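Local coordinates for protein beta-d-glucoside glucohydrolase (Hypocrea jecorina, PDB 3ZZ1) that probably hydrolyses terminal, non-reducing beta-D-glucosyl residues to release beta-D-glucose, as a secreted family 3 beta-glucosidase of cellulose degradation, at residues A[58-61]-A[65-68]; A[160-165]-A[549-554]. One frame throughout, in Å; residues are numbered along the deposited sequence.

Contact 1 (58-61 with 65-68) and contact 2 (160-165 with 549-554) sit at the ends of two strands, 58-60 and 154-160, of the barrel domain sheet. Strand 108-109 lies between these two. The contacts do not touch: their centres are 28 Å apart and their nearest atoms about 12 Å. A long, weak ion pair from Asp61 to Lys158 reaches from contact 1 to the strand that leads into contact 2. In family 3 enzymes the substrate pocket generally lies by such strand ends. The bound sugar is an N-linked glycan on Asn310, not a substrate, about 12 Å from the Val66 side chain. Both connect the two main domains, contact 2 directly and contact 1 through Arg67.

Contact 1: A[58-61]-A[65-68]; sequences CLQD and GVRY
Asp61 and Arg67 hold this loop together through two polar bonds, one of backbone and one of side chains. The backbone N of Arg67 donates to Asp61 O over 2.8 Å. The bond is fairly straight, at 164°, but the donor stands above the carbonyl plane. The second bond is a salt bridge, with Arg67 NH1 2.9 Å from Asp61 OD2. The carboxylate oxygen meets the guanidinium at its edge. It is met on its anti side but somewhat out of the carboxylate plane, and the bond is bent. The two flat groups are turned 43° apart. Arg67 is extended throughout, with CG anti to the backbone N (chi1 -167°), which carries NH1 alongside Asp61.

Apolar packing runs beneath the charges. The two side chains lie side by side and point the same way, with Asp61 CB 3.6 Å from Arg67 CD. Gln60 CG adds a loose touch on Val66 CG1 at 4.3 Å. Within the loop, Arg67 CG lies over the Tyr68 ring and Tyr68 OH stands over the guanidinium.

The contact joins strand 58-60 of the barrel domain to the loop that leads to helix 78-83. Arg67 NH2 forms a further salt bridge with Asp370, in the loop spanned by the Cys368-Cys373 disulfide. With a carboxylate at each terminal nitrogen, the guanidinium is fixed in rotation and ties the barrel domain to the C-terminal one.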
ATOM      1  N   CYS A  58       5.745 -21.437   8.183  1.00 12.93           N
ATOM      2  CA  CYS A  58       6.798 -20.698   7.499  1.00 12.61           C
ATOM      3  C   CYS A  58       6.293 -19.320   7.090  1.00 12.48           C
ATOM      4  O   CYS A  58       5.367 -19.198   6.279  1.00 12.19           O
ATOM      5  CB  CYS A  58       7.316 -21.487   6.293  1.00 12.69           C
ATOM      6  SG  CYS A  58       8.375 -20.541   5.163  1.00 13.40           S
ATOM      7  N   LEU A  59       6.902 -18.292   7.675  1.00 12.07           N
ATOM      8  CA  LEU A  59       6.506 -16.907   7.441  1.00 11.98           C
ATOM      9  C   LEU A  59       7.597 -16.178   6.670  1.00 11.80           C
ATOM     10  O   LEU A  59       8.767 -16.252   7.033  1.00 11.32           O
ATOM     11  CB  LEU A  59       6.226 -16.189   8.764  1.00 11.91           C
ATOM     12  CG  LEU A  59       5.123 -16.775   9.653  1.00 12.32           C
ATOM     13  CD1 LEU A  59       5.684 -17.766  10.670  1.00 11.66           C
ATOM     14  CD2 LEU A  59       4.389 -15.654  10.358  1.00 12.49           C
ATOM     15  N   GLN A  60       7.202 -15.479   5.606  1.00 11.75           N
ATOM     16  CA  GLN A  60       8.154 -14.777   4.744  1.00 11.80           C
ATOM     17  C   GLN A  60       7.643 -13.405   4.324  1.00 11.82           C
ATOM     18  O   GLN A  60       6.448 -13.220   4.088  1.00 11.49           O
ATOM     19  CB  GLN A  60       8.443 -15.608   3.490  1.00 11.79           C
ATOM     20  CG  GLN A  60       9.760 -15.274   2.778  1.00 12.07           C
ATOM     21  CD  GLN A  60      10.951 -16.061   3.319  1.00 12.37           C
ATOM     22  OE1 GLN A  60      12.053 -15.990   2.776  1.00 13.93           O
ATOM     23  NE2 GLN A  60      10.731 -16.811   4.384  1.00  9.89           N
ATOM     24  N   ASP A  61       8.566 -12.451   4.231  1.00 11.97           N
ATOM     25  CA  ASP A  61       8.301 -11.172   3.586  1.00 12.03           C
ATOM     26  C   ASP A  61       8.135 -11.400   2.079  1.00 11.97           C
ATOM     27  O   ASP A  61       8.603 -12.410   1.559  1.00 12.10           O
ATOM     28  CB  ASP A  61       9.457 -10.201   3.851  1.00 12.12           C
ATOM     29  CG  ASP A  61       9.450  -9.655   5.268  1.00 12.46           C
ATOM     30  OD1 ASP A  61       8.368  -9.243   5.750  1.00 12.78           O
ATOM     31  OD2 ASP A  61      10.531  -9.626   5.897  1.00 12.32           O
ATOM     32  N   GLY A  65       6.171  -9.455  -2.927  1.00 11.61           N
ATOM     33  CA  GLY A  65       6.739 -10.711  -3.396  1.00 12.05           C
ATOM     34  C   GLY A  65       7.584 -11.438  -2.376  1.00 12.26           C
ATOM     35  O   GLY A  65       7.731 -10.992  -1.234  1.00 12.25           O
ATOM     36  N   VAL A  66       8.144 -12.566  -2.803  1.00 12.63           N
ATOM     37  CA  VAL A  66       8.886 -13.456  -1.917  1.00 12.84           C
ATOM     38  C   VAL A  66      10.292 -12.912  -1.686  1.00 13.33           C
ATOM     39  O   VAL A  66      11.075 -12.783  -2.626  1.00 13.45           O
ATOM     40  CB  VAL A  66       8.965 -14.899  -2.491  1.00 12.74           C
ATOM     41  CG1 VAL A  66       9.615 -15.841  -1.491  1.00 12.50           C
ATOM     42  CG2 VAL A  66       7.578 -15.414  -2.872  1.00 12.17           C
ATOM     43  N   ARG A  67      10.607 -12.603  -0.429  1.00 13.76           N
ATOM     44  CA  ARG A  67      11.934 -12.110  -0.059  1.00 13.91           C
ATOM     45  C   ARG A  67      12.967 -13.231  -0.022  1.00 14.08           C
ATOM     46  O   ARG A  67      12.656 -14.354   0.371  1.00 14.10           O
ATOM     47  CB  ARG A  67      11.880 -11.413   1.299  1.00 14.02           C
ATOM     48  CG  ARG A  67      13.120 -10.593   1.652  1.00 13.49           C
ATOM     49  CD  ARG A  67      12.980 -10.023   3.044  1.00 13.51           C
ATOM     50  NE  ARG A  67      14.076  -9.133   3.405  1.00 14.43           N
ATOM     51  CZ  ARG A  67      14.222  -8.571   4.603  1.00 14.29           C
ATOM     52  NH1 ARG A  67      13.334  -8.802   5.570  1.00 13.21           N
ATOM     53  NH2 ARG A  67      15.258  -7.777   4.834  1.00 13.95           N
ATOM     54  N   TYR A  68      14.189 -12.895  -0.436  1.00 14.42           N
ATOM     55  CA  TYR A  68      15.355 -13.796  -0.458  1.00 14.63           C
ATOM     56  C   TYR A  68      15.292 -14.867  -1.544  1.00 14.88           C
ATOM     57  O   TYR A  68      16.195 -15.694  -1.663  1.00 15.41           O
ATOM     58  CB  TYR A  68      15.616 -14.440   0.915  1.00 14.70           C
ATOM     59  CG  TYR A  68      15.797 -13.468   2.060  1.00 14.45           C
ATOM     60  CD1 TYR A  68      16.819 -12.514   2.044  1.00 14.59           C
ATOM     61  CD2 TYR A  68      14.960 -13.522   3.172  1.00 14.11           C
ATOM     62  CE1 TYR A  68      16.987 -11.628   3.105  1.00 14.93           C
ATOM     63  CE2 TYR A  68      15.118 -12.654   4.232  1.00 14.62           C
ATOM     64  CZ  TYR A  68      16.131 -11.707   4.197  1.00 15.52           C
ATOM     65  OH  TYR A  68      16.275 -10.844   5.257  1.00 16.20           O
TER

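Contact 2: A[160-165]-A[549-554]; sequences YILNEQ and DSFSEG
Glu164 OE1 accepts from two backbone amides, those of Gly118 and Lys119, while OE2 takes the N of Leu117. This grip holds the carboxylate in the loop 117-119 and leaves the methylene part of the chain to meet Phe551. Glu164 CG comes up at the edge of the Phe551 ring, 3.9 Å from CZ. The two side chains cross at about a right angle, and the carboxylate and ring planes are 87° apart. The bend at chi2 (-66°) turns the acid away from the ring. Leu162 CD2 joins at the same corner, 4.1 Å from Phe551 CE2, and its approach is oblique.

Phe551 brings the C-terminal domain against the loop after strand 154-160 of the barrel domain. An Asx turn sets its place: Asp549 OD1 accepts from Phe551 N over 2.9 Å, met from above the carboxylate plane. A type I beta turn follows, closed by Gly554 N donating to Phe551 O over 3.0 Å. Lys119 makes a cation-pi contact with the Phe551 ring and salt bridges with Asp549 OD2 and Glu553 OE2.

On the barrel side, a cis peptide precedes Ile161. A water bridges the two segments, donating to Gln165 OE1 at 2.8 Å and to Asp549 OD2 at 3.0 Å.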
ATOM      1  N   TYR A 160      -0.083  -2.754  12.511  1.00 10.21           N
ATOM      2  CA  TYR A 160      -1.154  -2.309  13.397  1.00  9.92           C
ATOM      3  C   TYR A 160      -0.572  -1.854  14.740  1.00 10.02           C
ATOM      4  O   TYR A 160      -0.139  -2.684  15.537  1.00 10.22           O
ATOM      5  CB  TYR A 160      -2.154  -3.458  13.573  1.00  9.87           C
ATOM      6  CG  TYR A 160      -3.407  -3.125  14.352  1.00 10.25           C
ATOM      7  CD1 TYR A 160      -4.460  -2.421  13.760  1.00 10.79           C
ATOM      8  CD2 TYR A 160      -3.547  -3.529  15.675  1.00  9.73           C
ATOM      9  CE1 TYR A 160      -5.615  -2.116  14.480  1.00 10.59           C
ATOM     10  CE2 TYR A 160      -4.691  -3.238  16.397  1.00 10.56           C
ATOM     11  CZ  TYR A 160      -5.721  -2.531  15.797  1.00 10.61           C
ATOM     12  OH  TYR A 160      -6.852  -2.239  16.522  1.00 11.38           O
ATOM     13  N   ILE A 161      -0.550  -0.549  15.016  1.00 10.38           N
ATOM     14  CA  ILE A 161      -1.123   0.514  14.177  1.00 10.14           C
ATOM     15  C   ILE A 161      -0.396   1.831  14.482  1.00 10.15           C
ATOM     16  O   ILE A 161       0.285   1.941  15.510  1.00 10.06           O
ATOM     17  CB  ILE A 161      -2.653   0.656  14.438  1.00 10.27           C
ATOM     18  CG1 ILE A 161      -3.312   1.618  13.443  1.00 10.58           C
ATOM     19  CG2 ILE A 161      -2.947   1.030  15.903  1.00 10.37           C
ATOM     20  CD1 ILE A 161      -4.780   1.390  13.275  1.00 12.26           C
ATOM     21  N   LEU A 162      -0.533   2.814  13.587  1.00 10.10           N
ATOM     22  CA  LEU A 162      -0.030   4.188  13.791  1.00 10.01           C
ATOM     23  C   LEU A 162       1.493   4.340  13.664  1.00 10.09           C
ATOM     24  O   LEU A 162       2.096   5.241  14.265  1.00 10.10           O
ATOM     25  CB  LEU A 162      -0.527   4.777  15.124  1.00  9.93           C
ATOM     26  CG  LEU A 162      -2.025   4.757  15.475  1.00  9.59           C
ATOM     27  CD1 LEU A 162      -2.215   5.211  16.909  1.00  9.40           C
ATOM     28  CD2 LEU A 162      -2.849   5.613  14.524  1.00  8.91           C
ATOM     29  N   ASN A 163       2.093   3.467  12.863  1.00 10.03           N
ATOM     30  CA  ASN A 163       3.521   3.493  12.555  1.00  9.95           C
ATOM     31  C   ASN A 163       3.770   4.424  11.363  1.00  9.91           C
ATOM     32  O   ASN A 163       4.213   3.988  10.297  1.00  9.98           O
ATOM     33  CB  ASN A 163       3.978   2.054  12.258  1.00  9.85           C
ATOM     34  CG  ASN A 163       5.486   1.918  12.037  1.00 10.20           C
ATOM     35  OD1 ASN A 163       5.949   0.856  11.613  1.00  9.36           O
ATOM     36  ND2 ASN A 163       6.251   2.978  12.316  1.00  9.61           N
ATOM     37  N   GLU A 164       3.493   5.711  11.565  1.00  9.89           N
ATOM     38  CA  GLU A 164       3.453   6.704  10.480  1.00 10.07           C
ATOM     39  C   GLU A 164       4.795   7.360  10.122  1.00 10.48           C
ATOM     40  O   GLU A 164       4.857   8.210   9.218  1.00 10.70           O
ATOM     41  CB  GLU A 164       2.392   7.772  10.774  1.00  9.67           C
ATOM     42  CG  GLU A 164       0.953   7.245  10.765  1.00  8.92           C
ATOM     43  CD  GLU A 164       0.486   6.773   9.392  1.00  7.76           C
ATOM     44  OE1 GLU A 164       0.837   7.404   8.371  1.00  7.82           O
ATOM     45  OE2 GLU A 164      -0.236   5.762   9.333  1.00  7.95           O
ATOM     46  N   GLN A 165       5.853   6.981  10.838  1.00 10.49           N
ATOM     47  CA  GLN A 165       7.212   7.423  10.522  1.00 10.71           C
ATOM     48  C   GLN A 165       8.231   6.360  10.921  1.00 10.94           C
ATOM     49  O   GLN A 165       7.983   5.555  11.821  1.00 11.10           O
ATOM     50  CB  GLN A 165       7.545   8.753  11.221  1.00 10.61           C
ATOM     51  CG  GLN A 165       7.755   8.630  12.731  1.00  9.64           C
ATOM     52  CD  GLN A 165       8.047   9.948  13.390  1.00  8.69           C
ATOM     53  OE1 GLN A 165       7.289  10.900  13.245  1.00  8.75           O
ATOM     54  NE2 GLN A 165       9.147  10.010  14.131  1.00  8.98           N
ATOM     55  N   ASP A 549       4.009  11.929  19.121  1.00 14.97           N
ATOM     56  CA  ASP A 549       3.251  12.586  18.063  1.00 14.77           C
ATOM     57  C   ASP A 549       1.799  12.606  18.497  1.00 14.67           C
ATOM     58  O   ASP A 549       1.166  11.561  18.615  1.00 14.49           O
ATOM     59  CB  ASP A 549       3.392  11.854  16.727  1.00 14.62           C
ATOM     60  CG  ASP A 549       2.626  12.533  15.593  1.00 14.44           C
ATOM     61  OD1 ASP A 549       1.916  13.533  15.839  1.00 14.74           O
ATOM     62  OD2 ASP A 549       2.737  12.063  14.443  1.00 13.86           O
ATOM     63  N   SER A 550       1.280  13.805  18.732  1.00 14.68           N
ATOM     64  CA  SER A 550      -0.068  13.963  19.258  1.00 14.75           C
ATOM     65  C   SER A 550      -1.147  13.768  18.188  1.00 14.42           C
ATOM     66  O   SER A 550      -2.343  13.747  18.508  1.00 14.21           O
ATOM     67  CB  SER A 550      -0.217  15.330  19.938  1.00 14.84           C
ATOM     68  OG  SER A 550       0.081  16.383  19.033  1.00 15.79           O
ATOM     69  N   PHE A 551      -0.726  13.604  16.930  1.00 13.90           N
ATOM     70  CA  PHE A 551      -1.658  13.498  15.803  1.00 13.73           C
ATOM     71  C   PHE A 551      -2.717  14.596  15.899  1.00 13.54           C
ATOM     72  O   PHE A 551      -3.908  14.341  15.709  1.00 13.40           O
ATOM     73  CB  PHE A 551      -2.347  12.120  15.774  1.00 13.57           C
ATOM     74  CG  PHE A 551      -1.507  11.010  15.187  1.00 13.78           C
ATOM     75  CD1 PHE A 551      -0.292  10.643  15.767  1.00 12.93           C
ATOM     76  CD2 PHE A 551      -1.961  10.299  14.078  1.00 13.21           C
ATOM     77  CE1 PHE A 551       0.471   9.615  15.231  1.00 13.51           C
ATOM     78  CE2 PHE A 551      -1.211   9.265  13.538  1.00 13.51           C
ATOM     79  CZ  PHE A 551       0.013   8.916  14.117  1.00 13.42           C
ATOM     80  N   SER A 552      -2.274  15.814  16.204  1.00 13.44           N
ATOM     81  CA  SER A 552      -3.182  16.934  16.440  1.00 13.75           C
ATOM     82  C   SER A 552      -4.012  17.304  15.203  1.00 13.63           C
ATOM     83  O   SER A 552      -5.088  17.890  15.331  1.00 13.71           O
ATOM     84  CB  SER A 552      -2.417  18.149  16.977  1.00 13.82           C
ATOM     85  OG  SER A 552      -1.504  18.646  16.015  1.00 14.81           O
ATOM     86  N   GLU A 553      -3.523  16.938  14.015  1.00 13.36           N
ATOM     87  CA  GLU A 553      -4.267  17.160  12.770  1.00 13.04           C
ATOM     88  C   GLU A 553      -5.542  16.318  12.687  1.00 12.70           C
ATOM     89  O   GLU A 553      -6.459  16.656  11.947  1.00 12.91           O
ATOM     90  CB  GLU A 553      -3.380  16.941  11.532  1.00 12.98           C
ATOM     91  CG  GLU A 553      -2.960  15.496  11.247  1.00 12.86           C
ATOM     92  CD  GLU A 553      -1.912  14.962  12.217  1.00 12.93           C
ATOM     93  OE1 GLU A 553      -1.281  15.764  12.941  1.00 12.42           O
ATOM     94  OE2 GLU A 553      -1.715  13.731  12.252  1.00 13.39           O
ATOM     95  N   GLY A 554      -5.587  15.223  13.445  1.00 12.47           N
ATOM     96  CA  GLY A 554      -6.768  14.362  13.509  1.00 11.80           C
ATOM     97  C   GLY A 554      -7.121  13.756  12.165  1.00 11.63           C
ATOM     98  O   GLY A 554      -6.277  13.135  11.516  1.00 11.53           O
TER
HETATM   99  O   HOH W   1       4.626  10.124  13.109  1.00 16.95           O